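Side-chain contacts in DMATS type aromatic prenyltransferase (Streptomyces coelicolor, PDB 6ZS0), which probably transfers a dimethylallyl group to the indole ring of tryptophan, as a 5-dimethylallyltryptophan synthase with the ABBA-barrel fold of aromatic prenyltransferases: residues Gln177-Leu182 with Ser186-Leu191; Leu120-Pro125 with Val166-Arg171; Ala328-Gly331 with Pro337-Thr340; Ala218-Thr223 with Ser269-Tyr274. All blocks are in the same frame, centred on the assembly; numbering follows the deposited sequence.

Contact 1: Gln177-Leu182 with Ser186-Leu191; sequences QAFDSL and SGYPFL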
loop_
_atom_site.group_PDB
_atom_site.type_symbol
_atom_site.label_atom_id
_atom_site.label_comp_id
_atom_site.label_asym_id
_atom_site.label_seq_id
_atom_site.Cartn_x
_atom_site.Cartn_y
_atom_site.Cartn_z
ATOM N N GLN A 177 20.480 16.570 -2.105
ATOM C CA GLN A 177 21.122 15.270 -1.768
ATOM C C GLN A 177 20.387 14.603 -0.585
ATOM O O GLN A 177 21.047 13.921 0.204
ATOM C CB GLN A 177 22.629 15.474 -1.556
ATOM C CG GLN A 177 23.384 15.876 -2.832
ATOM C CD GLN A 177 22.925 15.157 -4.089
ATOM O OE1 GLN A 177 23.129 13.953 -4.262
ATOM N NE2 GLN A 177 22.299 15.901 -4.991
ATOM N N ALA A 178 19.051 14.728 -0.519
ATOM C CA ALA A 178 18.168 14.051 0.472
ATOM C C ALA A 178 18.484 12.541 0.538
ATOM O O ALA A 178 18.357 11.918 1.621
ATOM C CB ALA A 178 16.721 14.306 0.113
ATOM N N PHE A 179 18.877 11.935 -0.570
ATOM C CA PHE A 179 19.241 10.499 -0.610
ATOM C C PHE A 179 20.147 10.144 0.571
ATOM O O PHE A 179 19.988 9.056 1.159
ATOM C CB PHE A 179 19.959 10.127 -1.901
ATOM C CG PHE A 179 20.309 8.670 -1.934
ATOM C CD1 PHE A 179 19.346 7.728 -2.258
ATOM C CD2 PHE A 179 21.572 8.237 -1.555
ATOM C CE1 PHE A 179 19.663 6.379 -2.263
ATOM C CE2 PHE A 179 21.882 6.888 -1.545
ATOM C CZ PHE A 179 20.923 5.962 -1.890
ATOM N N ASP A 180 21.089 11.028 0.896
ATOM C CA ASP A 180 22.129 10.779 1.936
ATOM C C ASP A 180 21.558 10.845 3.360
ATOM O O ASP A 180 22.264 10.386 4.260
ATOM C CB ASP A 180 23.318 11.716 1.723
ATOM C CG ASP A 180 24.022 11.400 0.421
ATOM O OD1 ASP A 180 24.263 10.208 0.173
ATOM O OD2 ASP A 180 24.303 12.338 -0.342
ATOM N N SER A 181 20.328 11.319 3.558
ATOM C CA SER A 181 19.620 11.323 4.867
ATOM C C SER A 181 18.964 9.960 5.144
ATOM O O SER A 181 18.533 9.740 6.284
ATOM C CB SER A 181 18.590 12.411 4.932
ATOM O OG SER A 181 17.471 12.080 4.118
ATOM N N LEU A 182 18.862 9.090 4.143
ATOM C CA LEU A 182 18.145 7.794 4.297
ATOM C C LEU A 182 19.030 6.811 5.065
ATOM O O LEU A 182 20.247 6.757 4.845
ATOM C CB LEU A 182 17.766 7.224 2.934
ATOM C CG LEU A 182 16.769 8.029 2.111
ATOM C CD1 LEU A 182 16.770 7.538 0.676
ATOM C CD2 LEU A 182 15.379 7.957 2.702
ATOM N N SER A 186 18.258 -2.762 2.359
ATOM C CA SER A 186 18.636 -3.898 1.484
ATOM C C SER A 186 18.181 -3.637 0.052
ATOM O O SER A 186 18.424 -4.492 -0.798
ATOM C CB SER A 186 18.065 -5.207 1.995
ATOM O OG SER A 186 18.064 -5.250 3.422
ATOM N N GLY A 187 17.555 -2.499 -0.207
ATOM C CA GLY A 187 16.876 -2.249 -1.483
ATOM C C GLY A 187 15.914 -1.083 -1.379
ATOM O O GLY A 187 15.666 -0.572 -0.259
ATOM N N TYR A 188 15.433 -0.630 -2.527
ATOM C CA TYR A 188 14.549 0.545 -2.687
ATOM C C TYR A 188 13.342 0.081 -3.477
ATOM O O TYR A 188 13.300 0.245 -4.704
ATOM C CB TYR A 188 15.302 1.681 -3.397
ATOM C CG TYR A 188 16.549 2.092 -2.684
ATOM C CD1 TYR A 188 16.502 2.990 -1.630
ATOM C CD2 TYR A 188 17.760 1.522 -3.008
ATOM C CE1 TYR A 188 17.643 3.328 -0.921
ATOM C CE2 TYR A 188 18.914 1.854 -2.323
ATOM C CZ TYR A 188 18.854 2.752 -1.274
ATOM O OH TYR A 188 19.991 3.082 -0.583
ATOM N N PRO A 189 12.353 -0.565 -2.834
ATOM C CA PRO A 189 11.274 -1.210 -3.597
ATOM C C PRO A 189 10.329 -0.227 -4.297
ATOM O O PRO A 189 9.778 -0.607 -5.307
ATOM C CB PRO A 189 10.530 -2.088 -2.595
ATOM C CG PRO A 189 10.909 -1.542 -1.235
ATOM C CD PRO A 189 12.267 -0.858 -1.385
ATOM N N PHE A 190 10.163 0.988 -3.794
ATOM C CA PHE A 190 9.218 1.966 -4.376
ATOM C C PHE A 190 9.733 3.370 -4.186
ATOM O O PHE A 190 10.361 3.653 -3.137
ATOM C CB PHE A 190 7.850 1.924 -3.691
ATOM C CG PHE A 190 7.228 0.558 -3.631
ATOM C CD1 PHE A 190 6.603 0.021 -4.735
ATOM C CD2 PHE A 190 7.209 -0.172 -2.452
ATOM C CE1 PHE A 190 6.031 -1.236 -4.685
ATOM C CE2 PHE A 190 6.645 -1.438 -2.402
ATOM C CZ PHE A 190 6.060 -1.973 -3.526
ATOM N N LEU A 191 9.462 4.232 -5.164
ATOM C CA LEU A 191 9.371 5.670 -4.924
ATOM C C LEU A 191 7.953 6.104 -5.254
ATOM O O LEU A 191 7.420 5.686 -6.327
ATOM C CB LEU A 191 10.390 6.400 -5.784
ATOM C CG LEU A 191 10.494 7.896 -5.526
ATOM C CD1 LEU A 191 11.948 8.322 -5.625
ATOM C CD2 LEU A 191 9.631 8.678 -6.490
#
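The carbonyl oxygen of A178 is gripped twice by S181, in the short 3-10 turn from which F179 reaches across to Y188. S181 OG donates to A178 O at 2.7 Å, in the plane of the carbonyl and on a lone pair, while S181 N reaches the same oxygen at 2.8 Å. Both segments belong to the connection between helix 162-175 and strand 191-195 of the ABBA barrel, so the contact joins two parts of one surface connection. F179 leaves the turn with CG anti to its backbone N (chi1 -179°), which carries the ring out to Y188. The two side chains cross at about a right angle, yet their ring planes are inclined at only 45° with centroids 5.7 Å apart, an oblique aromatic pair. The neighbours define its place: F179 also lies on A163, V166 and R167 of helix 162-175, and Y188 on L207 of strand 202-209, so the pair spans from the outer helix to the barrel wall. The meeting is confined to the far end of each ring. F179 CE1 lies 3.8 Å from Y188 CZ, and F179 CZ comes to 3.3 Å from Y188 OH.

Contact 2: Leu120-Pro125 with Val166-Arg171; sequences LDLFLP and VREALR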
loop_
_atom_site.group_PDB
_atom_site.type_symbol
_atom_site.label_atom_id
_atom_site.label_comp_id
_atom_site.label_asym_id
_atom_site.label_seq_id
_atom_site.Cartn_x
_atom_site.Cartn_y
_atom_site.Cartn_z
ATOM N N LEU A 120 9.422 10.524 -15.394
ATOM C CA LEU A 120 8.949 9.400 -16.255
ATOM C C LEU A 120 10.097 8.722 -17.006
ATOM O O LEU A 120 10.029 7.501 -17.195
ATOM C CB LEU A 120 7.886 9.908 -17.231
ATOM C CG LEU A 120 6.547 10.274 -16.601
ATOM C CD1 LEU A 120 5.554 10.617 -17.676
ATOM C CD2 LEU A 120 6.011 9.157 -15.710
ATOM N N ASP A 121 11.106 9.459 -17.463
ATOM C CA ASP A 121 12.228 8.817 -18.189
ATOM C C ASP A 121 12.985 7.874 -17.250
ATOM O O ASP A 121 13.502 6.843 -17.745
ATOM C CB ASP A 121 13.189 9.817 -18.805
ATOM C CG ASP A 121 13.773 10.746 -17.781
ATOM O OD1 ASP A 121 12.982 11.468 -17.159
ATOM O OD2 ASP A 121 14.992 10.708 -17.590
ATOM N N LEU A 122 13.063 8.193 -15.953
ATOM C CA LEU A 122 13.766 7.335 -14.967
ATOM C C LEU A 122 12.967 6.050 -14.762
ATOM O O LEU A 122 13.593 4.980 -14.632
ATOM C CB LEU A 122 13.912 8.045 -13.625
ATOM C CG LEU A 122 14.818 9.273 -13.587
ATOM C CD1 LEU A 122 14.643 9.991 -12.273
ATOM C CD2 LEU A 122 16.273 8.889 -13.792
ATOM N N PHE A 123 11.631 6.146 -14.688
ATOM C CA PHE A 123 10.784 5.064 -14.132
ATOM C C PHE A 123 10.007 4.305 -15.206
ATOM O O PHE A 123 9.549 3.191 -14.889
ATOM C CB PHE A 123 9.902 5.621 -13.019
ATOM C CG PHE A 123 10.654 5.974 -11.767
ATOM C CD1 PHE A 123 10.893 7.303 -11.422
ATOM C CD2 PHE A 123 11.145 4.979 -10.932
ATOM C CE1 PHE A 123 11.599 7.628 -10.270
ATOM C CE2 PHE A 123 11.813 5.313 -9.772
ATOM C CZ PHE A 123 12.056 6.633 -9.453
ATOM N N LEU A 124 9.886 4.840 -16.428
ATOM C CA LEU A 124 9.186 4.161 -17.556
ATOM C C LEU A 124 10.103 4.091 -18.776
ATOM O O LEU A 124 9.813 4.671 -19.827
ATOM C CB LEU A 124 7.892 4.923 -17.860
ATOM C CG LEU A 124 6.837 4.903 -16.743
ATOM C CD1 LEU A 124 5.595 5.656 -17.183
ATOM C CD2 LEU A 124 6.461 3.494 -16.309
ATOM N N PRO A 125 11.256 3.409 -18.664
ATOM C CA PRO A 125 12.121 3.187 -19.818
ATOM C C PRO A 125 11.621 2.026 -20.672
ATOM O O PRO A 125 10.702 1.309 -20.285
ATOM C CB PRO A 125 13.450 2.817 -19.158
ATOM C CG PRO A 125 13.013 2.032 -17.910
ATOM C CD PRO A 125 11.803 2.815 -17.428
ATOM N N VAL A 166 16.938 6.630 -7.210
ATOM C CA VAL A 166 16.287 7.350 -6.083
ATOM C C VAL A 166 16.989 8.704 -5.885
ATOM O O VAL A 166 16.287 9.744 -5.709
ATOM C CB VAL A 166 16.267 6.525 -4.790
ATOM C CG1 VAL A 166 15.732 7.341 -3.633
ATOM C CG2 VAL A 166 15.474 5.224 -4.941
ATOM N N ARG A 167 18.317 8.700 -5.877
ATOM C CA ARG A 167 19.081 9.948 -5.662
ATOM C C ARG A 167 18.693 10.965 -6.741
ATOM O O ARG A 167 18.415 12.100 -6.394
ATOM C CB ARG A 167 20.581 9.661 -5.641
ATOM C CG ARG A 167 21.430 10.921 -5.570
ATOM C CD ARG A 167 22.895 10.618 -5.738
ATOM N NE ARG A 167 23.429 9.749 -4.696
ATOM C CZ ARG A 167 23.791 10.148 -3.470
ATOM N NH1 ARG A 167 24.306 9.275 -2.619
ATOM N NH2 ARG A 167 23.636 11.404 -3.088
ATOM N N GLU A 168 18.645 10.562 -8.013
ATOM C CA GLU A 168 18.330 11.473 -9.134
ATOM C C GLU A 168 16.877 11.927 -9.018
ATOM O O GLU A 168 16.608 13.112 -9.219
ATOM C CB GLU A 168 18.585 10.807 -10.487
ATOM C CG GLU A 168 18.191 11.669 -11.676
ATOM C CD GLU A 168 18.899 13.017 -11.810
ATOM O OE1 GLU A 168 19.854 13.290 -11.034
ATOM O OE2 GLU A 168 18.496 13.783 -12.696
ATOM N N ALA A 169 15.949 11.025 -8.678
ATOM C CA ALA A 169 14.525 11.412 -8.507
ATOM C C ALA A 169 14.400 12.528 -7.465
ATOM O O ALA A 169 13.710 13.537 -7.729
ATOM C CB ALA A 169 13.690 10.214 -8.128
ATOM N N LEU A 170 15.053 12.370 -6.319
ATOM C CA LEU A 170 14.894 13.320 -5.189
ATOM C C LEU A 170 15.466 14.673 -5.614
ATOM O O LEU A 170 14.806 15.691 -5.380
ATOM C CB LEU A 170 15.581 12.761 -3.949
ATOM C CG LEU A 170 14.859 11.578 -3.306
ATOM C CD1 LEU A 170 15.736 10.946 -2.233
ATOM C CD2 LEU A 170 13.518 12.013 -2.725
ATOM N N ARG A 171 16.613 14.657 -6.285
ATOM C CA ARG A 171 17.246 15.889 -6.823
ATOM C C ARG A 171 16.265 16.615 -7.746
ATOM O O ARG A 171 16.053 17.825 -7.570
ATOM C CB ARG A 171 18.540 15.555 -7.562
ATOM C CG ARG A 171 19.319 16.789 -7.985
ATOM C CD ARG A 171 20.265 16.519 -9.126
ATOM N NE ARG A 171 19.619 16.153 -10.377
ATOM C CZ ARG A 171 18.981 16.991 -11.193
ATOM N NH1 ARG A 171 18.861 18.274 -10.898
ATOM N NH2 ARG A 171 18.451 16.538 -12.312
#
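The backbones of helix 120-123 and helix 162-175 come nearest at L122 and A169, whose CA atoms are 7.7 Å apart. In this ABBA barrel the contact joins a single-turn helix to a longer outer helix. The short helix ends at once: L124 is the first residue to leave helical backbone angles, although L124 N still bonds to L120 O. L122 points at the other helix and sets both branches against one methylene, with L122 CD1 and L122 CD2 each 4.0 Å from E168 CG. The side chains of L122 and E168 cross at about a right angle. F123 adds an edge contact, its CE1 lying 4.0 Å from A169 CB, which sits close to the ring plane. Both F123 and A169 also touch L191, so the two helices converge on strand 191-195 of the barrel. E168 bends at chi2 (60°), turning its carboxylate toward R171 on its own helix, while R172, just beyond, has salt bridges with both E168 and D121 and probably offsets their like charges. R171 grips E168 side-on with two nearly straight bonds: R171 NH2 meets E168 OE2 at 2.8 Å, on its syn side but 30° out of the carboxylate plane, and R171 NE reaches E168 OE1 at 2.9 Å from above that plane.

Contact 3: Ala328-Gly331 with Pro337-Thr340; sequences ALAG and PRVT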
loop_
_atom_site.group_PDB
_atom_site.type_symbol
_atom_site.label_atom_id
_atom_site.label_comp_id
_atom_site.label_asym_id
_atom_site.label_seq_id
_atom_site.Cartn_x
_atom_site.Cartn_y
_atom_site.Cartn_z
ATOM N N ALA A 328 1.172 -1.178 9.832
ATOM C CA ALA A 328 2.148 -0.082 9.741
ATOM C C ALA A 328 1.876 0.926 10.857
ATOM O O ALA A 328 0.693 1.180 11.186
ATOM C CB ALA A 328 2.101 0.602 8.398
ATOM N N LEU A 329 2.952 1.495 11.350
ATOM C CA LEU A 329 2.928 2.658 12.271
ATOM C C LEU A 329 3.529 3.843 11.519
ATOM O O LEU A 329 4.691 3.764 11.102
ATOM C CB LEU A 329 3.708 2.301 13.523
ATOM C CG LEU A 329 3.715 3.375 14.606
ATOM C CD1 LEU A 329 2.313 3.603 15.131
ATOM C CD2 LEU A 329 4.685 2.990 15.703
ATOM N N ALA A 330 2.754 4.910 11.369
ATOM C CA ALA A 330 3.055 6.037 10.468
ATOM C C ALA A 330 3.182 7.311 11.305
ATOM O O ALA A 330 2.205 7.667 11.970
ATOM C CB ALA A 330 1.982 6.178 9.423
ATOM N N GLY A 331 4.357 7.914 11.275
ATOM C CA GLY A 331 4.654 9.195 11.925
ATOM C C GLY A 331 4.750 10.321 10.909
ATOM O O GLY A 331 5.195 10.095 9.759
ATOM N N PRO A 337 0.721 9.873 15.760
ATOM C CA PRO A 337 0.926 8.679 14.938
ATOM C C PRO A 337 -0.371 8.024 14.440
ATOM O O PRO A 337 -1.381 8.065 15.138
ATOM C CB PRO A 337 1.651 7.721 15.887
ATOM C CG PRO A 337 2.430 8.641 16.794
ATOM C CD PRO A 337 1.507 9.824 17.001
ATOM N N ARG A 338 -0.286 7.410 13.259
ATOM C CA ARG A 338 -1.370 6.725 12.544
ATOM C C ARG A 338 -1.044 5.221 12.534
ATOM O O ARG A 338 0.157 4.883 12.455
ATOM C CB ARG A 338 -1.413 7.301 11.123
ATOM C CG ARG A 338 -2.773 7.297 10.461
ATOM C CD ARG A 338 -2.864 8.305 9.315
ATOM N NE ARG A 338 -1.603 8.531 8.599
ATOM C CZ ARG A 338 -1.167 7.857 7.522
ATOM N NH1 ARG A 338 0.004 8.170 6.980
ATOM N NH2 ARG A 338 -1.881 6.876 6.996
ATOM N N VAL A 339 -2.061 4.368 12.629
ATOM C CA VAL A 339 -1.892 2.888 12.501
ATOM C C VAL A 339 -2.649 2.443 11.258
ATOM O O VAL A 339 -3.828 2.802 11.106
ATOM C CB VAL A 339 -2.378 2.144 13.747
ATOM C CG1 VAL A 339 -2.396 0.647 13.528
ATOM C CG2 VAL A 339 -1.524 2.503 14.944
ATOM N N THR A 340 -2.017 1.683 10.388
ATOM C CA THR A 340 -2.637 1.300 9.102
ATOM C C THR A 340 -2.648 -0.220 8.986
ATOM O O THR A 340 -1.639 -0.826 9.289
ATOM C CB THR A 340 -1.938 1.962 7.913
ATOM O OG1 THR A 340 -1.928 3.383 8.094
ATOM C CG2 THR A 340 -2.637 1.669 6.609
#
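A beta hairpin formed by strands 324-332 and 338-344 supplies the last two strands in the order of the ABBA barrel. Their local axes run antiparallel at 150° with a closest approach of 4.8 Å. A328 with T340 and A330 with R338 are hydrogen-bonded pairs, and L329 with V339 between them is a non-hydrogen-bonded pair. All four backbone bonds span 2.8 to 2.9 Å; the straightest, R338 N to A330 O, makes 172° at the hydrogen. The barrel continues beyond both edges, since L329 bonds through its backbone to L273 and V339 to F70 of strand 64-70, where the sheet closes. Side chains divide between two faces. L329 and V339 share the one covered by helix 284-297, where V339 packs on V294 and L295; here L329 CD1 lies 4.0 Å from V339 CG2 and 4.2 Å from P337 CB. A328, A330, R338 and T340 occupy the other, and T340 OG1 is hydrogen-bonded to S69 OG. R338 bends at chi3 (31°), turning its flat end back toward A330 of strand 324-332. A330 CB consequently sits over one face of the guanidinium, toward its rim, 3.7 Å from R338 NH1.

Contact 4: Ala218-Thr223 with Ser269-Tyr274; sequences ARLSRT and SGFTLY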
loop_
_atom_site.group_PDB
_atom_site.type_symbol
_atom_site.label_atom_id
_atom_site.label_comp_id
_atom_site.label_asym_id
_atom_site.label_seq_id
_atom_site.Cartn_x
_atom_site.Cartn_y
_atom_site.Cartn_z
ATOM N N ALA A 218 14.185 0.883 15.580
ATOM C CA ALA A 218 14.226 2.103 16.427
ATOM C C ALA A 218 15.200 3.153 15.869
ATOM O O ALA A 218 15.047 4.334 16.222
ATOM C CB ALA A 218 14.610 1.696 17.823
ATOM N N ARG A 219 16.171 2.773 15.040
ATOM C CA ARG A 219 17.214 3.686 14.502
ATOM C C ARG A 219 16.936 4.105 13.047
ATOM O O ARG A 219 17.758 4.836 12.503
ATOM C CB ARG A 219 18.592 3.025 14.672
ATOM C CG ARG A 219 19.052 3.008 16.122
ATOM C CD ARG A 219 20.429 2.410 16.333
ATOM N NE ARG A 219 20.385 0.952 16.275
ATOM C CZ ARG A 219 20.770 0.212 15.236
ATOM N NH1 ARG A 219 20.671 -1.101 15.312
ATOM N NH2 ARG A 219 21.245 0.780 14.133
ATOM N N LEU A 220 15.821 3.707 12.429
ATOM C CA LEU A 220 15.570 4.053 11.000
ATOM C C LEU A 220 15.103 5.504 10.843
ATOM O O LEU A 220 15.171 6.031 9.688
ATOM C CB LEU A 220 14.528 3.106 10.426
ATOM C CG LEU A 220 14.972 1.665 10.311
ATOM C CD1 LEU A 220 13.790 0.801 9.955
ATOM C CD2 LEU A 220 16.093 1.510 9.293
ATOM N N SER A 221 14.580 6.088 11.911
ATOM C CA SER A 221 13.996 7.450 11.901
ATOM C C SER A 221 14.588 8.286 13.029
ATOM O O SER A 221 15.131 7.704 13.992
ATOM C CB SER A 221 12.511 7.383 12.015
ATOM O OG SER A 221 12.127 7.026 13.333
ATOM N N ARG A 222 14.473 9.608 12.891
ATOM C CA ARG A 222 14.780 10.601 13.947
ATOM C C ARG A 222 13.452 11.156 14.486
ATOM O O ARG A 222 12.428 11.070 13.780
ATOM C CB ARG A 222 15.694 11.699 13.388
ATOM N N THR A 223 13.484 11.689 15.706
ATOM C CA THR A 223 12.346 12.312 16.443
ATOM C C THR A 223 11.507 13.211 15.521
ATOM O O THR A 223 10.247 13.134 15.604
ATOM C CB THR A 223 12.880 13.094 17.654
ATOM O OG1 THR A 223 11.770 13.735 18.277
ATOM C CG2 THR A 223 13.944 14.118 17.305
ATOM N N SER A 269 10.359 14.442 6.792
ATOM C CA SER A 269 9.422 14.930 7.837
ATOM C C SER A 269 8.458 13.818 8.251
ATOM O O SER A 269 7.677 14.024 9.185
ATOM C CB SER A 269 8.677 16.140 7.364
ATOM O OG SER A 269 7.956 15.836 6.198
ATOM N N GLY A 270 8.502 12.669 7.573
ATOM C CA GLY A 270 7.582 11.573 7.908
ATOM C C GLY A 270 8.269 10.242 7.780
ATOM O O GLY A 270 9.231 10.141 6.984
ATOM N N PHE A 271 7.858 9.285 8.605
ATOM C CA PHE A 271 8.441 7.926 8.639
ATOM C C PHE A 271 7.350 6.897 8.913
ATOM O O PHE A 271 6.554 7.075 9.849
ATOM C CB PHE A 271 9.528 7.851 9.699
ATOM C CG PHE A 271 9.963 6.449 10.021
ATOM C CD1 PHE A 271 9.448 5.779 11.115
ATOM C CD2 PHE A 271 10.858 5.786 9.200
ATOM C CE1 PHE A 271 9.860 4.486 11.414
ATOM C CE2 PHE A 271 11.259 4.493 9.500
ATOM C CZ PHE A 271 10.769 3.848 10.615
ATOM N N THR A 272 7.337 5.803 8.138
ATOM C CA THR A 272 6.403 4.685 8.398
ATOM C C THR A 272 7.194 3.384 8.427
ATOM O O THR A 272 8.102 3.203 7.551
ATOM C CB THR A 272 5.278 4.617 7.356
ATOM O OG1 THR A 272 4.580 5.869 7.360
ATOM C CG2 THR A 272 4.322 3.473 7.634
ATOM N N LEU A 273 6.893 2.528 9.403
ATOM C CA LEU A 273 7.398 1.133 9.434
ATOM C C LEU A 273 6.281 0.146 9.114
ATOM O O LEU A 273 5.219 0.234 9.737
ATOM C CB LEU A 273 7.987 0.822 10.808
ATOM C CG LEU A 273 8.597 -0.572 10.947
ATOM C CD1 LEU A 273 9.836 -0.714 10.101
ATOM C CD2 LEU A 273 8.948 -0.867 12.399
ATOM N N TYR A 274 6.524 -0.723 8.129
ATOM C CA TYR A 274 5.576 -1.748 7.626
ATOM C C TYR A 274 6.085 -3.131 8.046
ATOM O O TYR A 274 7.249 -3.498 7.730
ATOM C CB TYR A 274 5.471 -1.703 6.099
ATOM C CG TYR A 274 5.055 -0.374 5.510
ATOM C CD1 TYR A 274 3.736 -0.120 5.144
ATOM C CD2 TYR A 274 5.989 0.627 5.304
ATOM C CE1 TYR A 274 3.359 1.115 4.614
ATOM C CE2 TYR A 274 5.637 1.846 4.744
ATOM C CZ TYR A 274 4.320 2.106 4.427
ATOM O OH TYR A 274 3.969 3.332 3.915
#
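A serine methylene lies over one face of F271: S221 CB stands 3.5 Å from the ring centroid and only 18° off the ring normal, a CH-pi contact. S221 CB lies 3.4 Å from F271 CG, its nearest ring atom. S221 OG takes the position between its backbone N and carbonyl carbon (chi1 73°), which holds the hydroxyl over the same face, above the CD1 rim, 3.7 Å from F271 CD1. L220 approaches the outer end of the ring obliquely, from the same side of its plane, with L220 CB 3.7 Å from F271 CE2. Further along the strand, L220 CD1 meets L273 CD1 at 4.2 Å. F271 and L273 are two residues apart and both turn toward the loop, while T272 between them turns the other way and packs on A328 and A330. L273 also touches V232 and F235 of helix 229-240, and F271 touches L227, showing that this side of the strand is roofed by the helix and the loop leading to it. The strand opens with a classic beta bulge, S269 and G270 both facing S259. The arrangement is that of an ABBA barrel, a closed antiparallel sheet covered on one side by helices and connecting loops.

Overall arrangement
From the N terminus, contact 2 closes first, bringing 120-125 and 166-171 together across 40 intervening residues that include strands 135-139 and 147-152. Contact 1 then closes a short loop, 183-185, between 177-182 and 186-191, contact 4 a longer loop from 218-223 to 269-274, and contact 3 the final hairpin. All four follow in series; none nests or crosses. Contacts 1 and 2 meet through R167, which pairs with D180 and Q177. Contacts 3 and 4 lie on adjacent strands of the barrel sheet, with a backbone bond linking G331 to F271. Contacts 1 and 4 approach to about 6 Å between nearest atoms without touching.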